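Side-chain contacts in LbaCas13a H328A (C2c2) (Lachnospiraceae bacterium NK4A179, PDB 5WLH), which binds a CRISPR RNA guide and, as a Cas13a-type nuclease, probably cleaves the RNA that this guide recognises: residues K531-M536 and D587-L592; N542-A545 and L550-L553; R741-A746 and A806-L811; I492-M497 and Q930-I935. All coordinates share one frame; numbering follows the deposited sequence. Where two conformers were deposited one is given.

Contact 1. Residues K531-M536 and D587-L592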
# COMPACT_ATOMS: atom_id res chain seq x y z
N LYS A 531 -7.59 -7.44 32.53
CA LYS A 531 -7.47 -6.54 33.67
C LYS A 531 -6.50 -7.10 34.70
O LYS A 531 -6.27 -8.31 34.77
CB LYS A 531 -8.85 -6.31 34.30
CG LYS A 531 -9.81 -5.55 33.38
CD LYS A 531 -9.42 -4.08 33.28
CE LYS A 531 -10.11 -3.40 32.10
NZ LYS A 531 -9.36 -3.54 30.80
N PRO A 532 -5.89 -6.23 35.53
CA PRO A 532 -4.85 -6.69 36.45
C PRO A 532 -5.40 -7.66 37.50
O PRO A 532 -6.61 -7.76 37.72
CB PRO A 532 -4.36 -5.40 37.11
CG PRO A 532 -4.81 -4.31 36.21
CD PRO A 532 -6.09 -4.78 35.61
N LYS A 533 -4.47 -8.35 38.16
CA LYS A 533 -4.81 -9.51 38.98
C LYS A 533 -5.75 -9.19 40.14
O LYS A 533 -6.43 -10.09 40.63
CB LYS A 533 -3.53 -10.14 39.54
CG LYS A 533 -2.81 -9.28 40.56
CD LYS A 533 -1.48 -9.90 40.94
CE LYS A 533 -0.82 -9.17 42.11
NZ LYS A 533 0.51 -9.78 42.43
N GLY A 534 -5.80 -7.94 40.59
CA GLY A 534 -6.67 -7.58 41.69
C GLY A 534 -8.05 -7.12 41.30
O GLY A 534 -8.79 -6.61 42.15
N THR A 535 -8.44 -7.27 40.03
CA THR A 535 -9.70 -6.72 39.55
C THR A 535 -10.85 -7.65 39.90
O THR A 535 -10.89 -8.80 39.43
CB THR A 535 -9.66 -6.48 38.04
OG1 THR A 535 -8.49 -5.72 37.71
CG2 THR A 535 -10.90 -5.71 37.59
N MET A 536 -11.78 -7.16 40.70
CA MET A 536 -12.93 -7.92 41.16
C MET A 536 -14.18 -7.56 40.36
O MET A 536 -14.29 -6.48 39.78
CB MET A 536 -13.17 -7.69 42.65
CG MET A 536 -11.90 -7.83 43.49
SD MET A 536 -11.19 -9.48 43.34
CE MET A 536 -12.23 -10.43 44.48
N ASP A 587 4.21 -9.61 41.60
CA ASP A 587 4.85 -10.86 41.18
C ASP A 587 4.93 -10.89 39.66
O ASP A 587 4.82 -9.87 38.97
CB ASP A 587 4.12 -12.08 41.76
CG ASP A 587 2.67 -12.19 41.28
OD1 ASP A 587 2.27 -11.49 40.33
OD2 ASP A 587 1.92 -13.00 41.87
N ASP A 588 5.07 -12.10 39.10
CA ASP A 588 5.25 -12.22 37.66
C ASP A 588 3.98 -11.92 36.88
O ASP A 588 4.05 -11.59 35.70
CB ASP A 588 5.79 -13.61 37.33
CG ASP A 588 7.22 -13.80 37.81
OD1 ASP A 588 8.03 -12.86 37.65
OD2 ASP A 588 7.54 -14.89 38.34
N VAL A 589 2.81 -12.00 37.53
CA VAL A 589 1.57 -11.58 36.89
C VAL A 589 1.57 -10.07 36.67
O VAL A 589 1.08 -9.57 35.65
CB VAL A 589 0.36 -12.03 37.71
CG1 VAL A 589 -0.91 -11.52 37.10
CG2 VAL A 589 0.33 -13.56 37.81
N ASP A 590 2.12 -9.31 37.62
CA ASP A 590 2.24 -7.87 37.42
C ASP A 590 3.30 -7.55 36.37
O ASP A 590 3.19 -6.53 35.67
CB ASP A 590 2.57 -7.18 38.74
CG ASP A 590 1.59 -7.54 39.84
OD1 ASP A 590 0.48 -6.97 39.87
OD2 ASP A 590 1.93 -8.42 40.66
N PHE A 591 4.31 -8.40 36.27
CA PHE A 591 5.28 -8.29 35.18
C PHE A 591 4.59 -8.41 33.83
O PHE A 591 4.75 -7.54 32.96
CB PHE A 591 6.35 -9.37 35.34
CG PHE A 591 7.50 -9.25 34.38
CD1 PHE A 591 7.79 -8.06 33.75
CD2 PHE A 591 8.30 -10.36 34.12
CE1 PHE A 591 8.85 -7.96 32.87
CE2 PHE A 591 9.37 -10.27 33.24
CZ PHE A 591 9.64 -9.06 32.61
N LEU A 592 3.79 -9.47 33.64
CA LEU A 592 3.01 -9.63 32.42
C LEU A 592 2.08 -8.45 32.20
O LEU A 592 1.93 -7.96 31.06
CB LEU A 592 2.19 -10.92 32.50
CG LEU A 592 1.24 -11.17 31.33
CD1 LEU A 592 2.08 -11.29 30.07
CD2 LEU A 592 0.43 -12.44 31.56
O HOH W 1 -1.55 -7.79 37.47
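A salt-bridge network joins Lys533, in the long loop between helices 486-517 and 559-564, to Asp587 and Asp590 at the start of helix 588-602. Lys533 sits in a type I turn running from Pro532 to Thr535. Its CG is placed between the backbone N and the carbonyl carbon (chi1 68°), and from there the extended chain runs straight to the helix end, crossing the Asp590 side chain at about a right angle. NZ donates to Asp590 OD2 over 2.6 Å, meeting the syn lone pair of that oxygen. A second, weak bond of 3.2 Å runs from Lys533 NZ to Asp587 OD1, and Gly585 O is a further acceptor for the ammonium group. Because Asp587 OD1 and Asp590 OD2 lie 3.1 Å apart, the lysine charge probably eases the repulsion between two neighbouring carboxylates. Nearer the backbone, Lys533 CB rests against Val589 CG1 at 3.8 Å. One water spans the remaining gap, accepting from Lys533 N and donating to the other oxygen of Asp590, OD1. The same two acids also serve the helix itself. Asp590 OD2 turns its anti lone pair to Asp587 N, 2.7 Å away, in a bond bent only to 162°. The weak return bond runs from Asp590 N to Asp587 OD1, which Val589 N also reaches, at 2.9 Å from above the carboxylate plane. With Asp587 as N-cap, the Asp587/Asp590 pair is a capping box at the first turn of an alpha helix, here bound from outside by a lysine.

Contact 2. Residues N542-A545 and L550-L553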
# COMPACT_ATOMS: atom_id res chain seq x y z
N ASN A 542 -16.93 -10.38 45.70
CA ASN A 542 -16.22 -11.56 46.19
C ASN A 542 -15.48 -12.31 45.09
O ASN A 542 -14.57 -13.07 45.40
CB ASN A 542 -17.18 -12.55 46.84
CG ASN A 542 -17.69 -12.06 48.16
OD1 ASN A 542 -16.94 -11.97 49.14
ND2 ASN A 542 -18.97 -11.73 48.20
N LYS A 543 -15.87 -12.12 43.83
CA LYS A 543 -15.29 -12.84 42.71
C LYS A 543 -14.36 -11.94 41.90
O LYS A 543 -14.56 -10.72 41.82
CB LYS A 543 -16.39 -13.40 41.79
CG LYS A 543 -17.55 -14.08 42.51
CD LYS A 543 -18.08 -15.27 41.72
CE LYS A 543 -19.40 -15.78 42.28
NZ LYS A 543 -20.53 -14.84 42.02
N LEU A 544 -13.34 -12.54 41.30
CA LEU A 544 -12.56 -11.81 40.31
C LEU A 544 -13.44 -11.48 39.11
O LEU A 544 -14.38 -12.21 38.78
CB LEU A 544 -11.34 -12.61 39.87
CG LEU A 544 -10.51 -13.40 40.87
CD1 LEU A 544 -9.59 -14.36 40.14
CD2 LEU A 544 -9.70 -12.47 41.76
N ALA A 545 -13.13 -10.36 38.46
CA ALA A 545 -13.86 -10.00 37.25
C ALA A 545 -13.62 -11.04 36.17
O ALA A 545 -12.59 -11.73 36.16
CB ALA A 545 -13.45 -8.61 36.77
N LEU A 550 -5.83 -13.30 35.76
CA LEU A 550 -5.64 -14.60 36.41
C LEU A 550 -6.48 -15.70 35.78
O LEU A 550 -6.06 -16.86 35.77
CB LEU A 550 -5.96 -14.49 37.91
CG LEU A 550 -5.05 -13.55 38.68
CD1 LEU A 550 -5.65 -13.25 40.06
CD2 LEU A 550 -3.65 -14.13 38.80
N ASN A 551 -7.65 -15.36 35.25
CA ASN A 551 -8.54 -16.36 34.67
C ASN A 551 -8.00 -16.97 33.38
O ASN A 551 -8.58 -17.94 32.89
CB ASN A 551 -9.91 -15.76 34.38
CG ASN A 551 -10.63 -15.33 35.64
OD1 ASN A 551 -10.53 -15.99 36.67
ND2 ASN A 551 -11.35 -14.21 35.56
N PHE A 552 -6.94 -16.41 32.81
CA PHE A 552 -6.50 -16.80 31.49
C PHE A 552 -5.06 -17.30 31.45
O PHE A 552 -4.63 -17.79 30.40
CB PHE A 552 -6.69 -15.63 30.51
CG PHE A 552 -8.11 -15.12 30.49
CD1 PHE A 552 -9.07 -15.78 29.75
CD2 PHE A 552 -8.48 -14.03 31.25
CE1 PHE A 552 -10.38 -15.34 29.75
CE2 PHE A 552 -9.80 -13.59 31.26
CZ PHE A 552 -10.75 -14.24 30.51
N LEU A 553 -4.34 -17.22 32.56
CA LEU A 553 -2.94 -17.64 32.59
C LEU A 553 -2.82 -19.11 32.23
O LEU A 553 -3.59 -19.94 32.73
CB LEU A 553 -2.33 -17.38 33.96
CG LEU A 553 -2.15 -15.90 34.31
CD1 LEU A 553 -1.68 -15.75 35.74
CD2 LEU A 553 -1.16 -15.26 33.34
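Leu544 meets Leu550 and Asn551 where the loop between helices 486-517 and 559-564 folds back on itself, and a single methyl group does the touching for the first leucine. All three side chains make the same first choice of torsion, setting CG opposite the carbonyl carbon and beside the backbone N. Both leucines also share a chi2 of 166°, which turns a CD1 of each toward the other: Leu544 CD1 and Leu550 CD1 are 4.1 Å apart, the two side chains crossing at about a right angle, so that methyl meets methyl without the chains lying alongside. The same Leu544 CD1 stands 3.9 Å from Asn551 OD1, a van der Waals neighbour on the polar side. Asn551 alone differs in its second torsion, with chi2 at -37°, and directs the other end of its amide to the backbone, where ND2 lies 2.8 Å from Ala545 O. A weak hydrogen bond runs from Asn551 ND2 to Ser546 O. Within its own segment, Asn551 CB lies over one face of the Phe552 ring, 3.7 Å above the plane and displaced toward the rim. Outside the two segments, Leu544 also leans on Met536, and Leu550 packs on Val589 of helix 588-602. With a light methyl contact beside an amide that faces main-chain oxygens, the chemistry implies a modest surface closure of a loop, in which apolar and polar elements share the work and no charged group takes part.

Contact 3. Residues R741-A746 and A806-L811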
# COMPACT_ATOMS: atom_id res chain seq x y z
N ARG A 741 33.92 9.56 -4.67
CA ARG A 741 34.32 8.67 -5.75
C ARG A 741 33.12 8.09 -6.49
O ARG A 741 33.20 7.84 -7.70
CB ARG A 741 35.18 7.52 -5.20
CG ARG A 741 36.60 7.91 -4.87
CD ARG A 741 37.59 6.94 -5.49
NE ARG A 741 37.14 6.47 -6.81
CZ ARG A 741 37.29 7.14 -7.95
NH1 ARG A 741 37.90 8.32 -7.96
NH2 ARG A 741 36.84 6.62 -9.08
N PHE A 742 32.01 7.87 -5.79
CA PHE A 742 30.79 7.48 -6.48
C PHE A 742 30.35 8.56 -7.46
O PHE A 742 29.95 8.26 -8.58
CB PHE A 742 29.69 7.19 -5.45
CG PHE A 742 28.32 6.98 -6.05
CD1 PHE A 742 27.50 8.07 -6.35
CD2 PHE A 742 27.85 5.71 -6.30
CE1 PHE A 742 26.24 7.87 -6.90
CE2 PHE A 742 26.59 5.51 -6.84
CZ PHE A 742 25.79 6.59 -7.14
N ILE A 743 30.42 9.82 -7.03
CA ILE A 743 29.98 10.93 -7.86
C ILE A 743 30.87 11.06 -9.09
O ILE A 743 30.39 11.28 -10.21
CB ILE A 743 29.97 12.23 -7.04
CG1 ILE A 743 28.88 12.19 -5.95
CG2 ILE A 743 29.78 13.46 -7.93
CD1 ILE A 743 29.02 13.30 -4.94
N THR A 744 32.18 10.92 -8.90
CA THR A 744 33.11 11.00 -10.01
C THR A 744 32.89 9.86 -11.00
O THR A 744 32.71 10.09 -12.20
CB THR A 744 34.54 10.98 -9.47
OG1 THR A 744 34.77 12.18 -8.73
CG2 THR A 744 35.54 10.88 -10.62
N LYS A 745 32.88 8.61 -10.50
CA LYS A 745 32.68 7.46 -11.37
C LYS A 745 31.36 7.56 -12.12
O LYS A 745 31.28 7.21 -13.31
CB LYS A 745 32.73 6.16 -10.56
CG LYS A 745 34.07 5.42 -10.63
CD LYS A 745 34.00 4.05 -9.94
CE LYS A 745 34.11 4.16 -8.42
NZ LYS A 745 35.12 3.22 -7.86
N ALA A 746 30.31 8.02 -11.45
CA ALA A 746 29.04 8.28 -12.12
C ALA A 746 29.10 9.63 -12.83
O ALA A 746 28.73 9.75 -13.99
CB ALA A 746 27.89 8.24 -11.12
N ALA A 806 23.33 8.59 0.36
CA ALA A 806 21.96 8.12 0.49
C ALA A 806 21.00 9.11 -0.17
O ALA A 806 20.07 8.70 -0.87
CB ALA A 806 21.60 7.92 1.96
N GLN A 807 21.21 10.41 0.05
CA GLN A 807 20.30 11.40 -0.50
C GLN A 807 20.42 11.50 -2.01
O GLN A 807 19.42 11.73 -2.70
CB GLN A 807 20.53 12.75 0.17
CG GLN A 807 20.15 12.71 1.65
CD GLN A 807 20.58 13.92 2.45
OE1 GLN A 807 21.63 14.53 2.19
NE2 GLN A 807 19.78 14.27 3.44
N ILE A 808 21.62 11.30 -2.56
CA ILE A 808 21.74 11.18 -4.01
C ILE A 808 20.95 9.98 -4.51
O ILE A 808 20.21 10.07 -5.50
CB ILE A 808 23.22 11.12 -4.43
CG1 ILE A 808 23.93 12.41 -4.02
CG2 ILE A 808 23.32 10.89 -5.91
CD1 ILE A 808 25.45 12.32 -4.07
N CYS A 809 21.09 8.83 -3.83
CA CYS A 809 20.35 7.64 -4.23
C CYS A 809 18.85 7.89 -4.19
O CYS A 809 18.12 7.47 -5.10
CB CYS A 809 20.67 6.45 -3.32
SG CYS A 809 22.31 5.74 -3.53
N GLN A 810 18.37 8.54 -3.14
CA GLN A 810 16.94 8.78 -3.01
C GLN A 810 16.43 9.67 -4.14
O GLN A 810 15.38 9.41 -4.73
CB GLN A 810 16.63 9.41 -1.65
CG GLN A 810 16.98 8.52 -0.49
CD GLN A 810 17.13 9.28 0.80
OE1 GLN A 810 17.05 10.51 0.82
NE2 GLN A 810 17.31 8.56 1.89
N LEU A 811 17.18 10.72 -4.46
CA LEU A 811 16.75 11.64 -5.51
C LEU A 811 16.81 10.98 -6.87
O LEU A 811 15.99 11.29 -7.74
CB LEU A 811 17.59 12.92 -5.47
CG LEU A 811 17.36 13.75 -4.21
CD1 LEU A 811 18.27 14.96 -4.19
CD2 LEU A 811 15.90 14.17 -4.09
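Ile808, buried on helix 805-813, receives both Phe742 and Ile743 from helix 736-745 in a wholly apolar helix-to-helix contact within the alpha-helical body of the protein. The closest meeting is between two methyl ends: Ile743 CD1 and Ile808 CD1 are 3.8 Å apart, and Ile743 CG1 lies 3.9 Å from that same Ile808 CD1. The two isoleucines cross at about a right angle. Each sets CG1 opposite its carbonyl carbon, chi1 being -68° in Ile743 and -62° in Ile808, and an extended second torsion brings the two CD1 methyls together. The other branch of Ile808 serves the aromatic neighbour, its CG2 approaching Phe742 CE1 obliquely at 4.3 Å. One isoleucine is thus divided, CD1 for the aliphatic partner and CG2 for the ring. The backbones need not come close for this, since Ile743 CA and Ile808 CA, the nearest pair, remain 9.1 Å apart and side chains fill the distance.

In the next shell, helix 786-799 supports both isoleucines: Val797 touches Ile743 and Ile808, and Ile793 adds to the packing of Ile808. Helix 843-861 covers Phe742 with Leu846 and Asn849. That helix also holds the first segment by charge, through Glu856, whose OE2 forms salt bridges with Arg741 NE and Lys745 NZ. Arg741 and Lys745 stand one helical turn apart, which lets them converge on this one carboxylate oxygen, and Lys745 NZ sits at the edge of the Arg741 guanidinium, in its plane.

Contact 4. Residues I492-M497 and Q930-I935. With nucleotides of chain B.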
# COMPACT_ATOMS: atom_id res chain seq x y z
N ILE A 492 0.68 14.85 6.20
CA ILE A 492 -0.35 14.02 6.84
C ILE A 492 -0.21 12.57 6.40
O ILE A 492 -0.27 11.65 7.22
CB ILE A 492 -1.76 14.55 6.52
CG1 ILE A 492 -2.01 15.89 7.23
CG2 ILE A 492 -2.82 13.52 6.94
CD1 ILE A 492 -3.28 16.55 6.78
N LYS A 493 0.01 12.35 5.10
CA LYS A 493 0.16 10.98 4.60
C LYS A 493 1.34 10.30 5.27
O LYS A 493 1.22 9.16 5.73
CB LYS A 493 0.30 10.98 3.08
CG LYS A 493 0.15 9.58 2.48
CD LYS A 493 0.78 9.45 1.09
CE LYS A 493 0.75 8.00 0.57
NZ LYS A 493 -0.47 7.26 1.01
N ALA A 494 2.48 10.99 5.35
CA ALA A 494 3.65 10.42 6.02
C ALA A 494 3.28 9.96 7.42
O ALA A 494 3.52 8.80 7.80
CB ALA A 494 4.79 11.44 6.08
N GLU A 495 2.63 10.84 8.19
CA GLU A 495 2.34 10.51 9.57
C GLU A 495 1.31 9.40 9.65
O GLU A 495 1.44 8.48 10.47
CB GLU A 495 1.84 11.76 10.31
CG GLU A 495 1.59 11.56 11.80
CD GLU A 495 1.23 12.88 12.46
OE1 GLU A 495 0.09 13.35 12.26
OE2 GLU A 495 2.10 13.46 13.15
N GLU A 496 0.25 9.49 8.83
CA GLU A 496 -0.81 8.49 8.89
C GLU A 496 -0.30 7.13 8.45
O GLU A 496 -0.69 6.11 9.03
CB GLU A 496 -2.01 8.93 8.04
CG GLU A 496 -2.71 10.12 8.70
CD GLU A 496 -4.00 10.55 8.02
OE1 GLU A 496 -4.27 10.10 6.90
OE2 GLU A 496 -4.75 11.36 8.62
N MET A 497 0.58 7.08 7.45
CA MET A 497 1.16 5.80 7.06
C MET A 497 1.91 5.17 8.23
O MET A 497 1.71 4.00 8.55
CB MET A 497 2.11 5.96 5.87
CG MET A 497 1.47 6.40 4.58
SD MET A 497 0.62 5.11 3.68
CE MET A 497 2.00 4.30 2.86
N GLN A 930 12.45 9.79 5.56
CA GLN A 930 12.85 10.28 4.24
C GLN A 930 11.72 11.04 3.58
O GLN A 930 11.97 12.04 2.90
CB GLN A 930 13.27 9.11 3.35
CG GLN A 930 14.12 9.55 2.16
CD GLN A 930 13.32 10.02 0.97
OE1 GLN A 930 12.15 9.65 0.82
NE2 GLN A 930 13.96 10.81 0.09
N TYR A 931 10.48 10.55 3.72
CA TYR A 931 9.34 11.23 3.12
C TYR A 931 9.18 12.63 3.72
O TYR A 931 9.05 13.62 2.99
CB TYR A 931 8.09 10.37 3.35
CG TYR A 931 6.81 10.73 2.61
CD1 TYR A 931 6.78 11.68 1.58
CD2 TYR A 931 5.62 10.10 2.95
CE1 TYR A 931 5.58 11.99 0.93
CE2 TYR A 931 4.45 10.39 2.32
CZ TYR A 931 4.43 11.33 1.32
OH TYR A 931 3.21 11.60 0.72
N VAL A 932 9.24 12.73 5.04
CA VAL A 932 9.10 14.04 5.67
C VAL A 932 10.22 14.97 5.20
O VAL A 932 9.98 16.13 4.88
CB VAL A 932 9.08 13.89 7.20
CG1 VAL A 932 9.20 15.24 7.88
CG2 VAL A 932 7.79 13.15 7.65
N TRP A 933 11.45 14.46 5.15
CA TRP A 933 12.56 15.27 4.65
C TRP A 933 12.29 15.74 3.23
O TRP A 933 12.52 16.91 2.89
CB TRP A 933 13.86 14.46 4.74
CG TRP A 933 15.07 15.03 4.00
CD1 TRP A 933 16.02 15.87 4.52
CD2 TRP A 933 15.46 14.75 2.65
NE1 TRP A 933 16.98 16.14 3.56
CE2 TRP A 933 16.65 15.48 2.40
CE3 TRP A 933 14.91 13.98 1.63
CZ2 TRP A 933 17.30 15.44 1.18
CZ3 TRP A 933 15.56 13.95 0.40
CH2 TRP A 933 16.75 14.68 0.19
N ASP A 934 11.79 14.84 2.38
CA ASP A 934 11.60 15.17 0.98
C ASP A 934 10.50 16.21 0.80
O ASP A 934 10.60 17.09 -0.07
CB ASP A 934 11.27 13.90 0.20
CG ASP A 934 11.29 14.12 -1.30
OD1 ASP A 934 12.39 14.39 -1.83
OD2 ASP A 934 10.22 14.03 -1.93
N ILE A 935 9.45 16.14 1.61
CA ILE A 935 8.38 17.13 1.55
C ILE A 935 8.91 18.51 1.92
O ILE A 935 8.63 19.50 1.24
CB ILE A 935 7.22 16.75 2.47
CG1 ILE A 935 6.60 15.41 2.04
CG2 ILE A 935 6.17 17.87 2.44
CD1 ILE A 935 5.85 14.72 3.17
P A B 25 3.03 12.52 -7.19
OP1 A B 25 3.81 13.79 -7.07
OP2 A B 25 3.00 11.79 -8.48
O5' A B 25 3.57 11.54 -6.07
C5' A B 25 2.92 10.31 -5.78
C4' A B 25 2.82 10.10 -4.29
O4' A B 25 4.12 9.78 -3.74
C3' A B 25 2.30 11.31 -3.50
O3' A B 25 1.47 10.84 -2.44
C2' A B 25 3.57 11.87 -2.86
O2' A B 25 3.35 12.60 -1.67
C1' A B 25 4.35 10.59 -2.60
N9 A B 25 5.77 10.81 -2.39
C8 A B 25 6.56 11.79 -2.95
N7 A B 25 7.80 11.77 -2.51
C5 A B 25 7.81 10.71 -1.62
C6 A B 25 8.83 10.16 -0.83
N6 A B 25 10.07 10.65 -0.82
N1 A B 25 8.52 9.12 -0.03
C2 A B 25 7.27 8.64 -0.03
N3 A B 25 6.23 9.07 -0.74
C4 A B 25 6.57 10.12 -1.52
P A B 28 -4.20 7.27 2.22
OP1 A B 28 -5.39 7.67 3.01
OP2 A B 28 -2.84 7.69 2.60
O5' A B 28 -4.20 5.68 2.22
C5' A B 28 -3.28 4.98 1.42
C4' A B 28 -3.99 4.04 0.49
O4' A B 28 -4.61 4.76 -0.61
C3' A B 28 -3.11 3.03 -0.20
O3' A B 28 -2.74 1.96 0.64
C2' A B 28 -4.00 2.60 -1.35
O2' A B 28 -5.04 1.78 -0.85
C1' A B 28 -4.60 3.95 -1.76
N9 A B 28 -3.77 4.60 -2.79
C8 A B 28 -2.87 5.63 -2.65
N7 A B 28 -2.28 5.94 -3.79
C5 A B 28 -2.84 5.06 -4.72
C6 A B 28 -2.66 4.89 -6.10
N6 A B 28 -1.81 5.64 -6.85
N1 A B 28 -3.36 3.92 -6.71
C2 A B 28 -4.21 3.20 -5.98
N3 A B 28 -4.49 3.27 -4.68
C4 A B 28 -3.75 4.24 -4.10
P A B 26 -0.10 10.77 -2.67
OP1 A B 26 -0.61 9.68 -1.80
OP2 A B 26 -0.36 10.82 -4.12
O5' A B 26 -0.61 12.15 -2.06
C5' A B 26 -0.69 12.37 -0.66
C4' A B 26 -1.74 13.43 -0.38
O4' A B 26 -1.26 14.70 -0.89
C3' A B 26 -3.07 13.17 -1.09
O3' A B 26 -4.12 13.76 -0.33
C2' A B 26 -2.89 13.94 -2.39
O2' A B 26 -4.08 14.28 -3.07
C1' A B 26 -2.11 15.17 -1.92
N9 A B 26 -1.25 15.69 -2.98
C8 A B 26 0.04 15.31 -3.26
N7 A B 26 0.53 15.93 -4.32
C5 A B 26 -0.50 16.74 -4.74
C6 A B 26 -0.58 17.65 -5.81
N6 A B 26 0.45 17.84 -6.65
N1 A B 26 -1.73 18.31 -5.98
C2 A B 26 -2.75 18.09 -5.12
N3 A B 26 -2.78 17.27 -4.08
C4 A B 26 -1.61 16.62 -3.94
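Tyr931 reaches from helix 915-941 across Ala494 and Lys493 of helix 486-517, and its ring is shared between protein and guide RNA. CG lies opposite the backbone N (chi1 -169°), which sends the ring toward the other helix. At the root of the side chain, CB is 3.6 Å from N1 of adenosine A25 of chain B. The next atom, CG, passes 3.4 Å from C2 of that base. Of the two ring branches, CD1 and CE1 continue under the adenine, whereas CD2 turns to the protein and meets Ala494 CB at 3.5 Å, and CE2 lies by the backbone N of Ala494. The base lies over one face, with A25 N3 some 3.3 Å above the ring plane and over its centre.

The two helices run side by side in an antiparallel pair, their local axes 9.5 Å apart at 173°, and the small Ala494 faces the tyrosine where the backbones are nearest; its CB also touches Val932 CG2. Further along the ring, CZ draws near the ribose, and OH ends in a 2.6 Å hydrogen bond with O2' of A25, a contact with the 2'-hydroxyl that distinguishes RNA from DNA. Lys493 has two conformations; in one of them CD comes to the ring edge near its plane, 3.3 Å from Tyr931 OH, and NZ donates to OP2 of A28 of chain B, so this part of the contact is less certain. One residue before the tyrosine, Gln930 OE1 accepts from N6 of A25 at 2.8 Å and 174°, an almost straight bond to the exocyclic amine of the stacked base.

In the fold
Burial and chemistry change together across the four contacts. Contact 2 is at the surface and nested along the chain inside contact 1, which is partly buried; the two touch, with centres about 10 Å apart, and share the peripheral loop before helix 559-564, which contact 1 joins to helix 588-602. There contact 1 relies on charge, contact 2 on light mixed contacts. Contacts 3 and 4 are buried helix pairs whose centres lie about 23 Å apart; Gln810 and Gln930 link them weakly, and Trp933 adds packing. Contact 3 is apolar between its segments, while contact 4 takes up RNA directly. Helix 486-517 carries part of contact 4 and, through Leu513, packs on Leu592 of contact 1's helix.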